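Local coordinates for inner membrane lipoprotein (Salmonella enterica subsp. enterica serovar typhimurium str. lt2, PDB 4C47), which is a trimeric inner-membrane lipoprotein required for proper surface expression of the trimeric autotransporter adhesin SadA and may take a direct part in its biogenesis, at the interface of chains A and B. Residues are numbered along the deposited sequence; one frame, centred on the assembly and turned at random. Chains: chain A/B, Inner membrane lipoprotein.

Contact 1: the interface of chains A and B. Residues chain A 67, 71; chain B 62, 66.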
ATOM      1  N   GLN A  67      -1.200   3.624   7.185  1.00 61.79           N
ATOM      2  CA  GLN A  67       0.070   3.146   7.729  1.00 64.53           C
ATOM      3  C   GLN A  67       0.823   4.197   8.557  1.00 71.17           C
ATOM      4  O   GLN A  67       1.670   3.848   9.382  1.00 75.26           O
ATOM      5  CB  GLN A  67       0.975   2.596   6.625  1.00 69.21           C
ATOM      6  CG  GLN A  67       0.664   1.166   6.222  1.00 76.14           C
ATOM      7  CD  GLN A  67       1.811   0.513   5.473  1.00 88.14           C
ATOM      8  OE1 GLN A  67       2.818   1.156   5.180  1.00 94.81           O
ATOM      9  NE2 GLN A  67       1.666  -0.772   5.167  1.00 87.62           N
ATOM     10  N   ASP A  71       3.817   5.104  12.378  1.00 61.05           N
ATOM     11  CA  ASP A  71       5.125   5.712  12.169  1.00 61.87           C
ATOM     12  C   ASP A  71       5.377   6.831  13.167  1.00 63.31           C
ATOM     13  O   ASP A  71       6.474   6.961  13.706  1.00 64.64           O
ATOM     14  CB  ASP A  71       5.252   6.253  10.743  1.00 67.85           C
ATOM     15  CG  ASP A  71       5.255   5.155   9.703  1.00 79.84           C
ATOM     16  OD1 ASP A  71       6.223   4.368   9.682  1.00 83.90           O
ATOM     17  OD2 ASP A  71       4.299   5.086   8.901  1.00 75.52           O
TER
ATOM     18  N   ARG B  62       7.071   0.376  -0.474  1.00 60.28           N
ATOM     19  CA  ARG B  62       7.268   0.727   0.930  1.00 74.87           C
ATOM     20  C   ARG B  62       6.089   0.311   1.803  1.00 77.39           C
ATOM     21  O   ARG B  62       6.281  -0.114   2.942  1.00 80.79           O
ATOM     22  CB  ARG B  62       7.539   2.222   1.097  1.00 82.51           C
ATOM     23  CG  ARG B  62       8.968   2.632   0.782  1.00 97.18           C
ATOM     24  CD  ARG B  62       9.240   4.041   1.276  1.00102.68           C
ATOM     25  NE  ARG B  62       8.156   4.942   0.905  1.00103.07           N
ATOM     26  CZ  ARG B  62       8.048   5.529  -0.282  1.00103.92           C
ATOM     27  NH1 ARG B  62       8.965   5.311  -1.214  1.00105.19           N
ATOM     28  NH2 ARG B  62       7.025   6.332  -0.538  1.00102.32           N
ATOM     29  N   LYS B  66       6.167  -2.678   4.808  1.00 86.33           N
ATOM     30  CA  LYS B  66       5.828  -2.163   6.127  1.00 79.04           C
ATOM     31  C   LYS B  66       4.768  -3.005   6.814  1.00 82.32           C
ATOM     32  O   LYS B  66       4.877  -3.281   8.010  1.00 82.43           O
ATOM     33  CB  LYS B  66       5.362  -0.714   6.042  1.00 79.75           C
ATOM     34  CG  LYS B  66       6.449   0.295   6.317  1.00 81.86           C
ATOM     35  CD  LYS B  66       5.855   1.674   6.482  1.00 83.67           C
ATOM     36  CE  LYS B  66       6.907   2.682   6.879  1.00 90.91           C
ATOM     37  NZ  LYS B  66       6.311   4.041   6.931  1.00 92.16           N
TER
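At the C-terminal end of the trimeric coiled-coil stalk, B:Lys66 on helix 8-71 of one chain reaches A:Asp71, the last residue of the same helix in its neighbour. The contact is a salt bridge: the ammonium nitrogen NZ of B:Lys66 lies 2.8 Å from the carboxylate oxygen OD1 of A:Asp71. OD1 is approached on its syn side, with NZ lifted 35° from the carboxylate plane. A second, weak hydrogen bond runs from NZ of B:Lys66 to OD2 of A:Asp71 at 3.0 Å, so the ammonium group faces both oxygens, unequally bound. The two side chains come from opposite directions and meet at their charged ends. The lysine chain is extended beyond CG, with chi2 to chi4 all near anti, which carries NZ across to the carboxylate.

The aliphatic part of that lysine runs obliquely past the outer end of the amide of A:Gln67, offset to one side of its plane. CB of B:Lys66 packs 3.8 Å from the amide carbon CD of A:Gln67, and the amide oxygen OE1 of A:Gln67 lies 3.3 Å from CD of B:Lys66. A:Gln67 thus flanks the methylenes one helical turn before A:Asp71. In the fold, this bridge ties neighbouring chains where the helices end and each subunit continues into its separate beta-sandwich domain.

Contact 2: the interface of chains A and B. Residues chain A 11, 14-15, 18; chain B 10, 14.
Among the residues meeting near the N-terminal end of the trimeric coiled coil the contacts are mainly apolar, with B:Met14 of one helix 8-71 inserted among A:Met14, A:Lys15 and A:Gln18 of the next. B:Met14 has 84 Å² of its surface hidden by chain A. Its chain is straight as far as the sulfur and then turns at chi3 (54°), which swings the terminal methyl inward. That methyl, CE of B:Met14, meets CE of A:Met14 at 3.8 Å, the two side chains lying roughly perpendicular. The thioether sulfur SD of B:Met14 rests 3.7 Å from CB of A:Lys15, so the root of the lysine packs against the middle of the methionine.

B:Leu10 divides its two methyls between two partners. CD2 of B:Leu10 touches CG1 of A:Val11 at 3.9 Å as the side chains run antiparallel alongside one another. CD1 of B:Leu10 lies 3.9 Å from CD of A:Lys15, whose methylenes run transverse to the leucine. The aliphatic stem of A:Lys15 therefore serves as apolar cover beside the core.

A polar contact joins them. The amide NE2 of A:Gln18 gives a weak hydrogen bond to the backbone carbonyl O of B:Met14 at 3.4 Å, bent to 138° at the hydrogen. The orientation of the amide is poorly fixed by it, since OE1 of A:Gln18 is equally 3.4 Å from O of B:Met14.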
ATOM      1  N   VAL A  11       6.924   5.410 -73.487  1.00117.80           N
ATOM      2  CA  VAL A  11       5.565   5.263 -72.972  1.00114.69           C
ATOM      3  C   VAL A  11       5.375   3.933 -72.243  1.00113.00           C
ATOM      4  O   VAL A  11       4.719   3.882 -71.201  1.00103.60           O
ATOM      5  CB  VAL A  11       4.504   5.448 -74.086  1.00107.50           C
ATOM      6  CG1 VAL A  11       3.264   4.602 -73.816  1.00107.35           C
ATOM      7  CG2 VAL A  11       4.135   6.918 -74.214  1.00107.12           C
ATOM      8  N   MET A  14       7.095   4.303 -68.867  1.00106.41           N
ATOM      9  CA  MET A  14       6.218   5.090 -68.001  1.00105.75           C
ATOM     10  C   MET A  14       5.030   4.283 -67.478  1.00103.69           C
ATOM     11  O   MET A  14       4.694   4.371 -66.299  1.00102.02           O
ATOM     12  CB  MET A  14       5.714   6.339 -68.723  1.00104.45           C
ATOM     13  CG  MET A  14       6.705   7.489 -68.732  1.00109.17           C
ATOM     14  SD  MET A  14       6.097   8.879 -69.700  1.00140.11           S
ATOM     15  CE  MET A  14       4.395   8.944 -69.147  1.00100.01           C
ATOM     16  N   LYS A  15       4.401   3.503 -68.353  1.00103.56           N
ATOM     17  CA  LYS A  15       3.275   2.663 -67.961  1.00105.75           C
ATOM     18  C   LYS A  15       3.696   1.644 -66.908  1.00104.62           C
ATOM     19  O   LYS A  15       2.956   1.374 -65.956  1.00101.97           O
ATOM     20  CB  LYS A  15       2.683   1.953 -69.182  1.00106.19           C
ATOM     21  CG  LYS A  15       1.485   1.063 -68.875  1.00110.37           C
ATOM     22  CD  LYS A  15       0.852   0.517 -70.147  1.00114.52           C
ATOM     23  CE  LYS A  15      -0.302  -0.420 -69.829  1.00120.17           C
ATOM     24  NZ  LYS A  15      -1.323   0.220 -68.949  1.00116.30           N
ATOM     25  N   GLN A  18       4.164   3.283 -63.684  1.00 83.70           N
ATOM     26  CA  GLN A  18       2.839   3.643 -63.198  1.00 93.62           C
ATOM     27  C   GLN A  18       2.167   2.459 -62.513  1.00 91.83           C
ATOM     28  O   GLN A  18       1.532   2.622 -61.472  1.00 85.15           O
ATOM     29  CB  GLN A  18       1.962   4.174 -64.333  1.00 93.31           C
ATOM     30  CG  GLN A  18       0.617   4.712 -63.870  1.00 97.85           C
ATOM     31  CD  GLN A  18      -0.056   5.593 -64.906  1.00100.39           C
ATOM     32  OE1 GLN A  18      -0.908   5.136 -65.668  1.00 99.28           O
ATOM     33  NE2 GLN A  18       0.324   6.866 -64.935  1.00102.68           N
TER
ATOM     34  N   LEU B  10      -4.058   4.683 -75.263  1.00100.89           N
ATOM     35  CA  LEU B  10      -3.268   4.184 -74.141  1.00102.89           C
ATOM     36  C   LEU B  10      -2.792   5.332 -73.259  1.00104.48           C
ATOM     37  O   LEU B  10      -2.853   5.257 -72.028  1.00100.55           O
ATOM     38  CB  LEU B  10      -2.057   3.410 -74.665  1.00103.17           C
ATOM     39  CG  LEU B  10      -1.087   2.818 -73.641  1.00109.59           C
ATOM     40  CD1 LEU B  10      -1.762   1.727 -72.820  1.00113.47           C
ATOM     41  CD2 LEU B  10       0.157   2.282 -74.332  1.00105.93           C
ATOM     42  N   MET B  14      -3.629   6.348 -69.435  1.00 99.75           N
ATOM     43  CA  MET B  14      -2.542   6.596 -68.497  1.00 96.80           C
ATOM     44  C   MET B  14      -2.701   7.929 -67.762  1.00 98.02           C
ATOM     45  O   MET B  14      -2.432   8.013 -66.562  1.00 93.20           O
ATOM     46  CB  MET B  14      -1.182   6.511 -69.197  1.00 95.02           C
ATOM     47  CG  MET B  14      -0.698   5.080 -69.404  1.00 96.24           C
ATOM     48  SD  MET B  14       0.881   4.953 -70.271  1.00 98.73           S
ATOM     49  CE  MET B  14       1.913   6.014 -69.267  1.00 97.97           C
TER

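Contact 3: the interface of chains A and B. Residues chain A 53, 57; chain B 49, 52-53, 56.
Methyl groups make the first shell here: CG2 of A:Thr57 touches both CG2 of B:Val56, at 3.5 Å, and CG2 of B:Thr52, at 3.7 Å. The threonine lies roughly perpendicular to both partners, bringing its methyl against theirs. One turn earlier, CG2 of A:Thr53 meets the same B:Thr52 methyl at 3.7 Å, along a more slanting approach. The B:Thr52 methyl is therefore shared by two threonines of chain A, spaced one helical turn apart.

Different rotamers aim the two chain-A methyls. In A:Thr57 the hydroxyl lies between the backbone N and the carbonyl carbon (chi1 59°), which sets CG2 beside the N and anti to the carbonyl carbon. A:Thr53 instead has its hydroxyl beside the N (chi1 -44°) and its methyl anti to that nitrogen, pointing toward chain B.

Bonds within each helix form the next shell. OG1 of A:Thr57 is weakly bonded to the carbonyl O of A:Thr53 at 3.3 Å, consistent with its hydroxyl turning back along its own helix. On the partner, OG1 of B:Thr53 donates to the carbonyl O of B:Ile49 at 2.9 Å, arriving 44° above the carbonyl plane. B:Ile49 and B:Thr53 hide little against chain A; their heptad spacing suggests they face the bundle interior. The threonines, with B:Val56, pack through methyls while two threonine hydroxyls bond back to their own helices, helping hold the homotrimer's coiled coil together.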
ATOM      1  N   THR A  53      -5.844   4.077 -13.446  1.00 58.60           N
ATOM      2  CA  THR A  53      -4.704   4.630 -12.726  1.00 64.67           C
ATOM      3  C   THR A  53      -5.176   5.622 -11.671  1.00 69.57           C
ATOM      4  O   THR A  53      -4.677   5.617 -10.542  1.00 69.12           O
ATOM      5  CB  THR A  53      -3.709   5.326 -13.674  1.00 68.74           C
ATOM      6  OG1 THR A  53      -3.499   4.513 -14.832  1.00 73.19           O
ATOM      7  CG2 THR A  53      -2.383   5.558 -12.977  1.00 79.17           C
ATOM      8  N   THR A  57      -4.232   5.135  -7.687  1.00 75.24           N
ATOM      9  CA  THR A  57      -3.643   6.206  -6.887  1.00 71.75           C
ATOM     10  C   THR A  57      -4.534   6.519  -5.691  1.00 73.36           C
ATOM     11  O   THR A  57      -4.051   6.632  -4.557  1.00 74.89           O
ATOM     12  CB  THR A  57      -3.427   7.499  -7.705  1.00 77.47           C
ATOM     13  OG1 THR A  57      -4.681   7.948  -8.233  1.00 95.30           O
ATOM     14  CG2 THR A  57      -2.455   7.267  -8.846  1.00 63.67           C
TER
ATOM     15  N   ILE B  49       1.294   9.051 -17.882  1.00 63.97           N
ATOM     16  CA  ILE B  49       0.811   7.830 -17.236  1.00 61.20           C
ATOM     17  C   ILE B  49       1.949   6.972 -16.685  1.00 68.35           C
ATOM     18  O   ILE B  49       1.889   6.511 -15.545  1.00 67.31           O
ATOM     19  CB  ILE B  49      -0.050   6.986 -18.196  1.00 60.59           C
ATOM     20  CG1 ILE B  49      -1.347   7.724 -18.531  1.00 62.96           C
ATOM     21  CG2 ILE B  49      -0.354   5.625 -17.586  1.00 54.08           C
ATOM     22  CD1 ILE B  49      -2.168   7.059 -19.619  1.00 70.05           C
ATOM     23  N   THR B  52       3.217   8.531 -13.476  1.00 72.16           N
ATOM     24  CA  THR B  52       2.290   8.260 -12.371  1.00 67.48           C
ATOM     25  C   THR B  52       2.414   6.820 -11.858  1.00 66.74           C
ATOM     26  O   THR B  52       2.484   6.583 -10.648  1.00 67.74           O
ATOM     27  CB  THR B  52       0.823   8.528 -12.770  1.00 68.18           C
ATOM     28  OG1 THR B  52       0.656   9.918 -13.071  1.00 73.24           O
ATOM     29  CG2 THR B  52      -0.120   8.149 -11.641  1.00 65.62           C
ATOM     30  N   THR B  53       2.451   5.871 -12.789  1.00 62.04           N
ATOM     31  CA  THR B  53       2.589   4.459 -12.462  1.00 61.07           C
ATOM     32  C   THR B  53       3.891   4.186 -11.720  1.00 68.76           C
ATOM     33  O   THR B  53       3.914   3.431 -10.745  1.00 71.15           O
ATOM     34  CB  THR B  53       2.542   3.592 -13.736  1.00 62.07           C
ATOM     35  OG1 THR B  53       1.354   3.895 -14.481  1.00 63.20           O
ATOM     36  CG2 THR B  53       2.560   2.108 -13.381  1.00 58.38           C
ATOM     37  N   VAL B  56       3.519   5.382  -8.190  1.00 68.99           N
ATOM     38  CA  VAL B  56       2.606   4.481  -7.488  1.00 70.09           C
ATOM     39  C   VAL B  56       3.279   3.180  -7.052  1.00 71.29           C
ATOM     40  O   VAL B  56       3.121   2.746  -5.909  1.00 73.07           O
ATOM     41  CB  VAL B  56       1.350   4.169  -8.330  1.00 78.00           C
ATOM     42  CG1 VAL B  56       0.737   2.840  -7.920  1.00 84.74           C
ATOM     43  CG2 VAL B  56       0.341   5.282  -8.185  1.00 79.69           C
TER

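Contact 4: the interface of chains A and B. Residues chain A 22, 25, 29; chain B 17, 21, 24.
All six residues have helical backbone torsions, with phi near -60° and psi near -45° throughout, within helix 8-71 of each chain. Across the helices, the carboxylate oxygen OE1 of A:Glu22 accepts two amide hydrogen bonds. NE2 of B:Gln21 lies 2.9 Å away in a nearly straight bond, meeting OE1 of A:Glu22 on its anti side. NE2 of B:Gln17, also 2.9 Å from OE1 of A:Glu22, approaches from the opposite face, well above the carboxylate plane. In both glutamines the acceptor lies close to the amide plane, so each N-H is aimed at the oxygen.

The glutamate reaches this position by bending at chi2 (69°). Its other oxygen, OE2, makes a longer salt bridge of 3.5 Å with the ammonium NZ of B:Lys24; the ammonium and the two N-H donors may stabilise the carboxylate in its charged form. The stem of the extended lysine passes A:Glu29, whose OE2 is 3.4 Å from CD of B:Lys24. CD1 of A:Ile25 packs 3.7 Å from CG of B:Gln21, giving the polar cluster an apolar neighbour. Judged by heptad spacing, the contact probably joins a core glutamine, B:Gln21, to flanking polar residues in the N-terminal half of the stalk.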
ATOM      1  N   GLU A  22       1.093   2.034 -58.674  1.00 77.08           N
ATOM      2  CA  GLU A  22      -0.222   1.556 -58.269  1.00 79.98           C
ATOM      3  C   GLU A  22      -0.072   0.543 -57.142  1.00 81.31           C
ATOM      4  O   GLU A  22      -0.813   0.585 -56.150  1.00 78.89           O
ATOM      5  CB  GLU A  22      -0.959   0.932 -59.454  1.00 83.11           C
ATOM      6  CG  GLU A  22      -2.432   0.663 -59.197  1.00 87.11           C
ATOM      7  CD  GLU A  22      -3.242   1.939 -59.074  1.00 95.61           C
ATOM      8  OE1 GLU A  22      -2.850   2.956 -59.685  1.00 98.17           O
ATOM      9  OE2 GLU A  22      -4.268   1.927 -58.363  1.00 99.97           O
ATOM     10  N   ILE A  25       1.001   2.367 -53.909  1.00 69.85           N
ATOM     11  CA  ILE A  25      -0.150   3.110 -53.412  1.00 72.09           C
ATOM     12  C   ILE A  25      -1.142   2.193 -52.695  1.00 81.80           C
ATOM     13  O   ILE A  25      -1.585   2.501 -51.584  1.00 66.79           O
ATOM     14  CB  ILE A  25      -0.856   3.883 -54.541  1.00 68.04           C
ATOM     15  CG1 ILE A  25      -0.006   5.081 -54.972  1.00 74.29           C
ATOM     16  CG2 ILE A  25      -2.230   4.355 -54.093  1.00 67.04           C
ATOM     17  CD1 ILE A  25      -0.532   5.801 -56.186  1.00 68.66           C
ATOM     18  N   GLU A  29      -2.323   2.388 -48.774  1.00 65.13           N
ATOM     19  CA  GLU A  29      -3.719   2.470 -48.353  1.00 72.85           C
ATOM     20  C   GLU A  29      -4.035   1.402 -47.307  1.00 74.57           C
ATOM     21  O   GLU A  29      -4.609   1.706 -46.248  1.00 73.63           O
ATOM     22  CB  GLU A  29      -4.665   2.342 -49.552  1.00 70.81           C
ATOM     23  CG  GLU A  29      -4.686   3.562 -50.468  1.00 80.19           C
ATOM     24  CD  GLU A  29      -5.545   3.350 -51.704  1.00 91.66           C
ATOM     25  OE1 GLU A  29      -5.771   2.179 -52.080  1.00 96.14           O
ATOM     26  OE2 GLU A  29      -5.995   4.352 -52.299  1.00 93.01           O
TER
ATOM     27  N   GLN B  17      -5.588   7.460 -65.152  1.00 84.65           N
ATOM     28  CA  GLN B  17      -5.122   6.693 -64.003  1.00 90.40           C
ATOM     29  C   GLN B  17      -4.145   7.501 -63.150  1.00 88.88           C
ATOM     30  O   GLN B  17      -4.172   7.417 -61.923  1.00 88.52           O
ATOM     31  CB  GLN B  17      -4.480   5.369 -64.434  1.00 95.30           C
ATOM     32  CG  GLN B  17      -4.290   4.386 -63.282  1.00 97.20           C
ATOM     33  CD  GLN B  17      -3.365   3.237 -63.627  1.00104.90           C
ATOM     34  OE1 GLN B  17      -3.185   2.896 -64.797  1.00113.06           O
ATOM     35  NE2 GLN B  17      -2.764   2.637 -62.605  1.00 99.25           N
ATOM     36  N   GLN B  21      -4.434   8.476 -59.241  1.00 73.23           N
ATOM     37  CA  GLN B  21      -3.309   8.286 -58.334  1.00 71.32           C
ATOM     38  C   GLN B  21      -3.036   9.563 -57.553  1.00 70.54           C
ATOM     39  O   GLN B  21      -2.799   9.518 -56.349  1.00 76.60           O
ATOM     40  CB  GLN B  21      -2.054   7.849 -59.093  1.00 72.09           C
ATOM     41  CG  GLN B  21      -2.073   6.400 -59.541  1.00 75.69           C
ATOM     42  CD  GLN B  21      -0.745   5.948 -60.120  1.00 77.85           C
ATOM     43  OE1 GLN B  21       0.178   6.745 -60.291  1.00 77.65           O
ATOM     44  NE2 GLN B  21      -0.643   4.660 -60.422  1.00 74.86           N
ATOM     45  N   LYS B  24      -5.668   9.945 -54.816  1.00 68.41           N
ATOM     46  CA  LYS B  24      -5.375   8.965 -53.766  1.00 76.09           C
ATOM     47  C   LYS B  24      -4.203   9.393 -52.874  1.00 70.82           C
ATOM     48  O   LYS B  24      -4.272   9.292 -51.641  1.00 72.16           O
ATOM     49  CB  LYS B  24      -5.097   7.583 -54.371  1.00 71.25           C
ATOM     50  CG  LYS B  24      -6.312   6.912 -54.998  1.00 68.46           C
ATOM     51  CD  LYS B  24      -5.970   5.519 -55.507  1.00 69.19           C
ATOM     52  CE  LYS B  24      -7.190   4.821 -56.081  1.00 71.23           C
ATOM     53  NZ  LYS B  24      -6.856   3.486 -56.652  1.00 79.97           N
TER

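All four contacts lie along helix 8-71 of chains A and B, sharing that element but no residue. Contacts 2 and 4 are neighbours, about 14 Å between the centres of their C-alpha atoms, and contact 3 follows about 45 Å beyond contact 4. Contact 1 is about 19 Å from contact 3 and about 76 Å from contact 2, which marks the length of stalk sampled. Methyl and thioether packing at contacts 2 and 3 is interspersed with polar links at contacts 4 and 1. The homotrimer is thus joined at successive levels, up to the separate globular domains.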